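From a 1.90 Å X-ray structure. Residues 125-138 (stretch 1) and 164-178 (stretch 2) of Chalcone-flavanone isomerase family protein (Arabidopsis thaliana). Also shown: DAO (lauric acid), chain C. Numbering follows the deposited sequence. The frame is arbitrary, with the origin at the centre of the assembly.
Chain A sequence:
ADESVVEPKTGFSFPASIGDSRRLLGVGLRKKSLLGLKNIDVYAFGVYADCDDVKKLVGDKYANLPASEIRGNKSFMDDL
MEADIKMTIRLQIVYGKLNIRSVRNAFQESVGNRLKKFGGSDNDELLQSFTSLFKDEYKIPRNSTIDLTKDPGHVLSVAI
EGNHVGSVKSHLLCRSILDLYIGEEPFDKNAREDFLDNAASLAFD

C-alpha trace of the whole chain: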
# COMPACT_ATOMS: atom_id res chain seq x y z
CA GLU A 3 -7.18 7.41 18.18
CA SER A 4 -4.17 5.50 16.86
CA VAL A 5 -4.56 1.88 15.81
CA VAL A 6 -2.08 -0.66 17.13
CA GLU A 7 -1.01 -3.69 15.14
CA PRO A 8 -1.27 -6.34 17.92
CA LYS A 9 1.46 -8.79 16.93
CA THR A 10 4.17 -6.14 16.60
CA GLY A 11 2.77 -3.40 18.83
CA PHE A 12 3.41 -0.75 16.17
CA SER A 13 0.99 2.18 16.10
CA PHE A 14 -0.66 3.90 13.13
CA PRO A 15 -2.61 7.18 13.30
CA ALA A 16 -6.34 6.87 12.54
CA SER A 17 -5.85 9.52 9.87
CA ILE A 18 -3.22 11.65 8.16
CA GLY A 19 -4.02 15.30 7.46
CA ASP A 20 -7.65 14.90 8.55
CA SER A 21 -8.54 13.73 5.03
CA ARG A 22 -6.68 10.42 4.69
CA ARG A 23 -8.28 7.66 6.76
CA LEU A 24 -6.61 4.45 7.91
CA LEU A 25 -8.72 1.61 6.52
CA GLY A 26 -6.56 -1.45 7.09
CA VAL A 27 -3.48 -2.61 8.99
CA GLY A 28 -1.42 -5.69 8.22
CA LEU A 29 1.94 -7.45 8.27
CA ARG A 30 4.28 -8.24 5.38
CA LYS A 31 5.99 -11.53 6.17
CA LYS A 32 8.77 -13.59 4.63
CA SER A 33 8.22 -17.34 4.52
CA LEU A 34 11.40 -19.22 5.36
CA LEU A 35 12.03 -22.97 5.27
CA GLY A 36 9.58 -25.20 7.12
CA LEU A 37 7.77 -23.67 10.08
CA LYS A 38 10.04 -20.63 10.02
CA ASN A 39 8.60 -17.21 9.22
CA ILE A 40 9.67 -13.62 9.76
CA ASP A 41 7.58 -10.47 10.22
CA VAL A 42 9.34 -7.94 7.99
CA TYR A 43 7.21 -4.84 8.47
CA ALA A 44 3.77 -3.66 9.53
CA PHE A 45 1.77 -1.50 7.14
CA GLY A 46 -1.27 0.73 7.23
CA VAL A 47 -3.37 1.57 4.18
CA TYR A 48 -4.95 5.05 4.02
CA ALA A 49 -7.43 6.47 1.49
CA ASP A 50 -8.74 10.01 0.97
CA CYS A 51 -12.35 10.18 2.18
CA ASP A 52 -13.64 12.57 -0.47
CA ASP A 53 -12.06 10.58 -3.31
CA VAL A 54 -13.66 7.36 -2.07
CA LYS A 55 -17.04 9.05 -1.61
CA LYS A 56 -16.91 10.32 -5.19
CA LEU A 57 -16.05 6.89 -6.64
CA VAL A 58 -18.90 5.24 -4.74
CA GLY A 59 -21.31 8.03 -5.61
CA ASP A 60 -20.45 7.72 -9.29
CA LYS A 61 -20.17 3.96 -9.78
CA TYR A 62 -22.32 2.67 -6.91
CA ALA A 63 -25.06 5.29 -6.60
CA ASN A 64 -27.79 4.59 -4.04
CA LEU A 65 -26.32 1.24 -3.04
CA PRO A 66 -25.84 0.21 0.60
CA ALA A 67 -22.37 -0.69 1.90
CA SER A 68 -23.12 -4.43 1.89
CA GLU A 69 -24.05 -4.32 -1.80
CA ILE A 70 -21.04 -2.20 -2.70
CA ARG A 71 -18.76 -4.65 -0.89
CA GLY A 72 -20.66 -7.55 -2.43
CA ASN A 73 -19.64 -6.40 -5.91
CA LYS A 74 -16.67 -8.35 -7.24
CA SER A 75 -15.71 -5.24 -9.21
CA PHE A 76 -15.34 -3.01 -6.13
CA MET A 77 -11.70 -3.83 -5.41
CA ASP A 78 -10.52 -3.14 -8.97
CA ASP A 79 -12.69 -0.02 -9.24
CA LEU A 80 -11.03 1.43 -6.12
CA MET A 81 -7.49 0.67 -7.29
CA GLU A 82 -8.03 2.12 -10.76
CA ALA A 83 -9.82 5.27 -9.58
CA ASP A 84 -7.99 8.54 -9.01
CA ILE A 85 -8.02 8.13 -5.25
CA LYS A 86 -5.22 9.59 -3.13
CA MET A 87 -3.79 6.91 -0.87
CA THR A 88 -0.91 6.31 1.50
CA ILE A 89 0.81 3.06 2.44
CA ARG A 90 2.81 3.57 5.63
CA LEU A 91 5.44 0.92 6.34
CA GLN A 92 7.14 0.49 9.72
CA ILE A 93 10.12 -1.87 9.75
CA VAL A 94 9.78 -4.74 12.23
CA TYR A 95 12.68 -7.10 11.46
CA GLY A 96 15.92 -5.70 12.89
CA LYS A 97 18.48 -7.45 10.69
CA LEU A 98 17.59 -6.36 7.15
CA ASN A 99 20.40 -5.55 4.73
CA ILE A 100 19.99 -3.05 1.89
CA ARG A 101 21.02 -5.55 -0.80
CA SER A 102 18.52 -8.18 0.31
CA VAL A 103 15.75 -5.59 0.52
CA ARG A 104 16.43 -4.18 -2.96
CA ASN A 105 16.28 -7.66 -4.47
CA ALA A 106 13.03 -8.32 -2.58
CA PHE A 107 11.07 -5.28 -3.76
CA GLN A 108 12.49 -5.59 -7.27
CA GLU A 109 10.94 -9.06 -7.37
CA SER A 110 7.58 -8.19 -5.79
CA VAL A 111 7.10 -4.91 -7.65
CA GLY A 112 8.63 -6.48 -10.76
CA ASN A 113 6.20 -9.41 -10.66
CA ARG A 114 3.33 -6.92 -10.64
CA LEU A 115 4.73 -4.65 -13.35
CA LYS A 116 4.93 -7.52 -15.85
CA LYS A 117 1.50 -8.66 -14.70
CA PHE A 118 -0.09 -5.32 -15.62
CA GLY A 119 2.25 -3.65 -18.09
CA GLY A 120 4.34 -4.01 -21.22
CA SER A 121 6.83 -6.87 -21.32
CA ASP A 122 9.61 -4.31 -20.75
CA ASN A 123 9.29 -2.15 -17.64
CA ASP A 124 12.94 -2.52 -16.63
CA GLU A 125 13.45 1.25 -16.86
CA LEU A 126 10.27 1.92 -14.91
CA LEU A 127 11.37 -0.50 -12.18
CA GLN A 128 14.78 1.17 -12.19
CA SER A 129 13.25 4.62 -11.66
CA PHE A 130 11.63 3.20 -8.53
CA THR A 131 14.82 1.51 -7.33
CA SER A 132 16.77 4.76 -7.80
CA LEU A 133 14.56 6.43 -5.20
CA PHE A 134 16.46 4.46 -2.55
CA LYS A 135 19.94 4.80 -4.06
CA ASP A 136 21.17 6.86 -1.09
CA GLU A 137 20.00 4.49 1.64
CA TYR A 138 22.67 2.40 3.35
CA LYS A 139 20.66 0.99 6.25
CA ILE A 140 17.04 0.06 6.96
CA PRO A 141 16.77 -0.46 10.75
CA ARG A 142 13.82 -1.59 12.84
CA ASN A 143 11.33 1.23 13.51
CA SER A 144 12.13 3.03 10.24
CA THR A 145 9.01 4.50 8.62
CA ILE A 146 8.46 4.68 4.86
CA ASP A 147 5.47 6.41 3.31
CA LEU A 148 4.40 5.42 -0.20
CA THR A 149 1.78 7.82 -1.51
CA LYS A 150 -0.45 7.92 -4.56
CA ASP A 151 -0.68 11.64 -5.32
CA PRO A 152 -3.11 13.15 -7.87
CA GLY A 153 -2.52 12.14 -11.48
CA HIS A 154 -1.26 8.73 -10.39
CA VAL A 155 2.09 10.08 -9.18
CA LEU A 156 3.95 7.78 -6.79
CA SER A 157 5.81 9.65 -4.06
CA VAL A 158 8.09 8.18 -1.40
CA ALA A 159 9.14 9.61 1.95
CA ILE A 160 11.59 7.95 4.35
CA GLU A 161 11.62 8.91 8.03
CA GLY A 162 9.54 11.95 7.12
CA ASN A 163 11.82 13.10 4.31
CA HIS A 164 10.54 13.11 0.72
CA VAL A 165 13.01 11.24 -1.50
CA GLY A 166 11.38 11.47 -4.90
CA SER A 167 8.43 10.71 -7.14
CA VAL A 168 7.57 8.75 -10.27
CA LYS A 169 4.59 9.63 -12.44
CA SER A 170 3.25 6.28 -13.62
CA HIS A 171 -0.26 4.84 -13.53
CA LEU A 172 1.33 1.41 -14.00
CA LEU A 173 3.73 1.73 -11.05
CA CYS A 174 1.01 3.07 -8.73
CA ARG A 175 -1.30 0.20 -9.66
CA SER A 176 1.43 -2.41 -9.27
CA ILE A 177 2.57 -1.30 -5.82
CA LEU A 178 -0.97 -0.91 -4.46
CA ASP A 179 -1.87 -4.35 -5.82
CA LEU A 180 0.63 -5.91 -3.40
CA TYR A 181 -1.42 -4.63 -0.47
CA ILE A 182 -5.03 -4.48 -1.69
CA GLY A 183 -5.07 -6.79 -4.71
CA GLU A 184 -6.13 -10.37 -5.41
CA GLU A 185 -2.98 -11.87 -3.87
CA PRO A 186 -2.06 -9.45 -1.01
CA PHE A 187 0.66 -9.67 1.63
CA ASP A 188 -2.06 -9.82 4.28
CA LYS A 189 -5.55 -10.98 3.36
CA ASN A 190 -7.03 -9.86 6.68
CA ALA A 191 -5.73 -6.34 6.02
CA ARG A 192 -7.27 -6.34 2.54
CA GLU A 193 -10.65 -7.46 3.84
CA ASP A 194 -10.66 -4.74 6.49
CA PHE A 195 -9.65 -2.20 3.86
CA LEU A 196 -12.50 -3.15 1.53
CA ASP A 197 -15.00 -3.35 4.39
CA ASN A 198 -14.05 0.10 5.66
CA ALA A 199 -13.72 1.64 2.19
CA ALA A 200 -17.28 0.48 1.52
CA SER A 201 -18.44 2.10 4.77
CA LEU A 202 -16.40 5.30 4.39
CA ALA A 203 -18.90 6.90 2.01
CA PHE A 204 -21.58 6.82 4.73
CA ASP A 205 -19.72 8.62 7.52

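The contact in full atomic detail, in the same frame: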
# COMPACT_ATOMS: atom_id res chain seq x y z
N GLU A 125 13.13 -0.14 -17.16
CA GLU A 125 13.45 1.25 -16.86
C GLU A 125 12.52 1.83 -15.81
O GLU A 125 12.93 2.61 -14.96
CB GLU A 125 13.41 2.11 -18.13
CG GLU A 125 14.40 1.66 -19.21
CD GLU A 125 14.59 2.70 -20.31
OE1 GLU A 125 15.34 2.42 -21.26
OE2 GLU A 125 13.99 3.79 -20.21
N LEU A 126 11.25 1.44 -15.88
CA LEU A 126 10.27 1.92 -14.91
C LEU A 126 10.67 1.40 -13.53
O LEU A 126 10.74 2.17 -12.57
CB LEU A 126 8.87 1.41 -15.28
CG LEU A 126 7.76 1.80 -14.29
CD1 LEU A 126 7.75 3.31 -14.13
CD2 LEU A 126 6.42 1.29 -14.81
N LEU A 127 10.96 0.11 -13.45
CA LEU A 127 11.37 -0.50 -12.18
C LEU A 127 12.66 0.14 -11.68
O LEU A 127 12.86 0.25 -10.48
CB LEU A 127 11.58 -2.01 -12.34
CG LEU A 127 12.01 -2.77 -11.08
CD1 LEU A 127 10.96 -2.61 -9.98
CD2 LEU A 127 12.22 -4.24 -11.40
N GLN A 128 13.53 0.55 -12.59
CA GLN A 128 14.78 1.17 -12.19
C GLN A 128 14.55 2.57 -11.63
O GLN A 128 15.27 3.01 -10.74
CB GLN A 128 15.76 1.24 -13.37
CG GLN A 128 17.12 1.81 -13.01
CD GLN A 128 17.75 1.12 -11.81
OE1 GLN A 128 17.92 -0.10 -11.79
NE2 GLN A 128 18.10 1.91 -10.80
N SER A 129 13.55 3.28 -12.15
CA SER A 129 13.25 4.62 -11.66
C SER A 129 12.76 4.53 -10.22
O SER A 129 12.95 5.46 -9.42
CB SER A 129 12.19 5.30 -12.54
OG SER A 129 10.95 4.63 -12.48
N PHE A 130 12.13 3.41 -9.88
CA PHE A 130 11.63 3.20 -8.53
C PHE A 130 12.82 2.87 -7.63
O PHE A 130 13.00 3.47 -6.57
CB PHE A 130 10.63 2.04 -8.50
CG PHE A 130 10.08 1.74 -7.13
CD1 PHE A 130 9.31 2.69 -6.45
CD2 PHE A 130 10.34 0.52 -6.51
CE1 PHE A 130 8.81 2.42 -5.17
CE2 PHE A 130 9.84 0.25 -5.23
CZ PHE A 130 9.07 1.20 -4.57
N THR A 131 13.64 1.92 -8.07
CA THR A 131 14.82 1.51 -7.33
C THR A 131 15.72 2.71 -6.99
O THR A 131 16.21 2.84 -5.87
CB THR A 131 15.66 0.50 -8.14
OG1 THR A 131 14.89 -0.68 -8.37
CG2 THR A 131 16.94 0.14 -7.40
N SER A 132 15.92 3.58 -7.98
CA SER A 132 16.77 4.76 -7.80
C SER A 132 16.33 5.68 -6.67
O SER A 132 17.12 6.46 -6.15
CB SER A 132 16.84 5.56 -9.11
OG SER A 132 17.47 4.80 -10.13
N LEU A 133 15.06 5.59 -6.28
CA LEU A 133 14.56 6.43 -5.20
C LEU A 133 15.27 6.10 -3.89
O LEU A 133 15.36 6.95 -3.00
CB LEU A 133 13.05 6.23 -5.03
CG LEU A 133 12.12 6.64 -6.18
CD1 LEU A 133 10.68 6.31 -5.80
CD2 LEU A 133 12.27 8.12 -6.48
N PHE A 134 15.78 4.88 -3.78
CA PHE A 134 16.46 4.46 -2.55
C PHE A 134 17.96 4.28 -2.73
O PHE A 134 18.61 3.61 -1.93
CB PHE A 134 15.85 3.15 -2.04
CG PHE A 134 14.35 3.13 -2.07
CD1 PHE A 134 13.67 2.74 -3.23
CD2 PHE A 134 13.61 3.51 -0.96
CE1 PHE A 134 12.28 2.75 -3.28
CE2 PHE A 134 12.21 3.52 -1.00
CZ PHE A 134 11.55 3.13 -2.16
N LYS A 135 18.51 4.90 -3.77
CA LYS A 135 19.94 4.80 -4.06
C LYS A 135 20.86 5.33 -2.96
O LYS A 135 22.00 4.88 -2.83
CB LYS A 135 20.25 5.52 -5.38
CG LYS A 135 19.91 7.00 -5.36
CD LYS A 135 20.15 7.65 -6.72
CE LYS A 135 21.62 7.59 -7.12
NZ LYS A 135 22.48 8.30 -6.14
N ASP A 136 20.36 6.27 -2.16
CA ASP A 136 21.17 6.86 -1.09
C ASP A 136 20.99 6.24 0.29
O ASP A 136 21.53 6.74 1.28
CB ASP A 136 20.90 8.37 -1.00
CG ASP A 136 21.26 9.10 -2.27
OD1 ASP A 136 22.38 8.88 -2.78
OD2 ASP A 136 20.44 9.90 -2.76
N GLU A 137 20.23 5.15 0.37
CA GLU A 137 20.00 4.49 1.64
C GLU A 137 21.03 3.39 1.86
O GLU A 137 21.25 2.55 0.99
CB GLU A 137 18.59 3.88 1.67
CG GLU A 137 17.52 4.88 1.30
CD GLU A 137 17.53 6.10 2.20
OE1 GLU A 137 17.01 7.16 1.79
OE2 GLU A 137 18.05 6.00 3.34
N TYR A 138 21.67 3.41 3.03
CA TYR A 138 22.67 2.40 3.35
C TYR A 138 22.20 1.42 4.42
O TYR A 138 22.72 0.31 4.54
CB TYR A 138 23.98 3.05 3.80
CG TYR A 138 24.78 3.58 2.64
CD1 TYR A 138 24.40 4.75 1.99
CD2 TYR A 138 25.88 2.87 2.15
CE1 TYR A 138 25.10 5.21 0.87
CE2 TYR A 138 26.58 3.32 1.04
CZ TYR A 138 26.19 4.48 0.41
OH TYR A 138 26.88 4.91 -0.70
N HIS A 164 10.90 13.48 2.09
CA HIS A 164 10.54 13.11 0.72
C HIS A 164 11.82 12.79 -0.06
O HIS A 164 12.78 13.55 -0.03
CB HIS A 164 9.79 14.27 0.06
CG HIS A 164 9.50 14.07 -1.39
ND1 HIS A 164 10.41 14.40 -2.38
CD2 HIS A 164 8.41 13.60 -2.03
CE1 HIS A 164 9.88 14.14 -3.56
NE2 HIS A 164 8.66 13.65 -3.38
N VAL A 165 11.83 11.65 -0.74
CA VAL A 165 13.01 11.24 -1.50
C VAL A 165 12.84 11.27 -3.01
O VAL A 165 13.81 11.15 -3.75
CB VAL A 165 13.46 9.82 -1.10
CG1 VAL A 165 13.84 9.79 0.38
CG2 VAL A 165 12.36 8.81 -1.39
N GLY A 166 11.60 11.42 -3.47
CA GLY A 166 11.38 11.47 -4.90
C GLY A 166 10.01 10.98 -5.32
O GLY A 166 9.24 10.47 -4.51
N SER A 167 9.71 11.14 -6.61
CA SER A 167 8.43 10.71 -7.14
C SER A 167 8.60 10.13 -8.53
O SER A 167 9.61 10.36 -9.21
CB SER A 167 7.46 11.90 -7.23
OG SER A 167 7.35 12.59 -6.00
N VAL A 168 7.60 9.37 -8.96
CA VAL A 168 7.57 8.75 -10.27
C VAL A 168 6.13 8.82 -10.76
O VAL A 168 5.22 8.30 -10.11
CB VAL A 168 8.02 7.26 -10.22
CG1 VAL A 168 7.88 6.62 -11.60
CG2 VAL A 168 9.47 7.16 -9.75
N LYS A 169 5.92 9.51 -11.88
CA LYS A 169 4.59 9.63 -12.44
C LYS A 169 4.37 8.41 -13.32
O LYS A 169 4.97 8.30 -14.39
CB LYS A 169 4.47 10.91 -13.26
CG LYS A 169 3.07 11.15 -13.81
CD LYS A 169 3.00 12.40 -14.66
CE LYS A 169 1.59 12.60 -15.19
NZ LYS A 169 0.59 12.67 -14.08
N SER A 170 3.52 7.50 -12.87
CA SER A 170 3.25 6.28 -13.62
C SER A 170 2.02 5.57 -13.08
O SER A 170 2.00 5.11 -11.95
CB SER A 170 4.46 5.34 -13.56
OG SER A 170 4.14 4.05 -14.07
N HIS A 171 0.98 5.50 -13.91
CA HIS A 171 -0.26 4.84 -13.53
C HIS A 171 0.07 3.37 -13.27
O HIS A 171 -0.43 2.76 -12.33
CB HIS A 171 -1.28 4.96 -14.66
CG HIS A 171 -2.65 4.49 -14.30
ND1 HIS A 171 -2.92 3.19 -13.95
CD2 HIS A 171 -3.83 5.15 -14.25
CE1 HIS A 171 -4.21 3.07 -13.69
NE2 HIS A 171 -4.79 4.24 -13.87
N LEU A 172 0.93 2.81 -14.12
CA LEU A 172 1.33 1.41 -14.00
C LEU A 172 2.02 1.11 -12.66
O LEU A 172 1.67 0.15 -11.97
CB LEU A 172 2.26 1.03 -15.15
CG LEU A 172 2.86 -0.37 -15.11
CD1 LEU A 172 1.74 -1.40 -15.09
CD2 LEU A 172 3.76 -0.58 -16.33
N LEU A 173 3.01 1.92 -12.30
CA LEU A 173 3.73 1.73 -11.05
C LEU A 173 2.80 1.85 -9.84
O LEU A 173 2.85 1.04 -8.93
CB LEU A 173 4.87 2.73 -10.92
CG LEU A 173 5.77 2.56 -9.70
CD1 LEU A 173 6.39 1.17 -9.69
CD2 LEU A 173 6.87 3.62 -9.72
N CYS A 174 1.94 2.87 -9.85
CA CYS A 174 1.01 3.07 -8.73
C CYS A 174 0.14 1.84 -8.56
O CYS A 174 -0.01 1.32 -7.45
CB CYS A 174 0.13 4.29 -8.97
SG CYS A 174 0.96 5.86 -8.73
N ARG A 175 -0.43 1.37 -9.66
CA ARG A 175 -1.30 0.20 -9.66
C ARG A 175 -0.58 -1.04 -9.15
O ARG A 175 -1.10 -1.79 -8.33
CB ARG A 175 -1.81 -0.05 -11.08
CG ARG A 175 -2.94 -1.03 -11.18
CD ARG A 175 -4.20 -0.46 -10.55
NE ARG A 175 -5.39 -1.15 -11.03
CZ ARG A 175 -5.62 -2.45 -10.87
NH1 ARG A 175 -4.74 -3.21 -10.23
NH2 ARG A 175 -6.72 -2.98 -11.36
N SER A 176 0.63 -1.25 -9.65
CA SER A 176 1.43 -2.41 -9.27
C SER A 176 1.74 -2.46 -7.78
O SER A 176 1.54 -3.49 -7.12
CB SER A 176 2.73 -2.44 -10.07
OG SER A 176 2.48 -2.54 -11.46
N ILE A 177 2.23 -1.35 -7.24
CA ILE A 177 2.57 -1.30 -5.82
C ILE A 177 1.33 -1.51 -4.95
O ILE A 177 1.34 -2.34 -4.05
CB ILE A 177 3.25 0.04 -5.47
CG1 ILE A 177 4.62 0.10 -6.15
CG2 ILE A 177 3.41 0.18 -3.96
CD1 ILE A 177 5.36 1.40 -5.96
N LEU A 178 0.26 -0.77 -5.23
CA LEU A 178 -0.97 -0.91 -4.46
C LEU A 178 -1.53 -2.32 -4.53
O LEU A 178 -2.13 -2.80 -3.57
CB LEU A 178 -2.03 0.07 -4.95
CG LEU A 178 -1.89 1.54 -4.56
CD1 LEU A 178 -2.99 2.35 -5.22
CD2 LEU A 178 -1.97 1.66 -3.04
O1 DAO C . 8.33 -6.51 -1.24
O2 DAO C . 7.32 -5.76 0.57
C1 DAO C . 7.66 -5.64 -0.63
C2 DAO C . 7.26 -4.38 -1.37
C3 DAO C . 8.02 -3.19 -0.81
C4 DAO C . 7.79 -1.94 -1.67
C5 DAO C . 8.30 -0.68 -0.95
C6 DAO C . 9.81 -0.51 -1.12
C7 DAO C . 10.41 0.28 0.02
C8 DAO C . 11.91 0.05 0.09
C9 DAO C . 12.51 0.70 1.32
C10 DAO C . 14.03 0.52 1.32
C11 DAO C . 14.71 1.67 2.06
C12 DAO C . 16.18 1.39 2.25

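A helix can settle against a strand and the helix that follows it largely through the fit of apolar side chains, and this contact is a clear example: no hydrogen bond crosses between the stretches, yet together they bury 538 Å². The helix running through the first part of stretch 1 crosses the helix that starts at 171, at -70°, with the axes 10.9 Å apart at closest approach, a spacing that leaves room for side chains to fill. The strand 164-169 lies alongside the later turns of stretch 1.

L126 is the principal bump at one end. Its CA-to-CB bond points sideways, but the t,p rotamer brings its tip into a hollow framed by V168, S170, L172 and L173. L126 CD2 lies 3.6 Å from L172 CD2 and 3.7 Å from S170 OG, while L126 CD1 sits 4.2 Å from V168 CG1. Part of this hollow is tied together: S170 caps the second helix, S170 OG accepting from L173 N at 3.0 Å.

One turn on, F130 fills the next space, its CE1 3.7 Å from I177 CD1 and its CD1 4.2 Å from L173 CD2. The ring edge also meets the bound lauric acid, F130 CZ lying 3.9 Å from DAO C6, so one aromatic side chain joins protein packing to the ligand's surroundings.

L133 supplies the other large bump, and here the hollow is an absence. L133 CD2 rests 3.8 Å from G166 CA; an ideal CB on G166 would fall only 2.7 Å from that methyl, a clash. The backbone angles of G166 (152/173) independently call for glycine. V165, just before G166, places its CG2 3.9 Å from L133 O, a methyl against a backbone carbonyl; V168, two residues after G166, meets L133 through an apolar contact, V168 CG2 lying 4.2 Å from L133 CD1. Dispersion and the exclusion of water thus do the work between the stretches, and no hydrogen bond or salt bridge joins them.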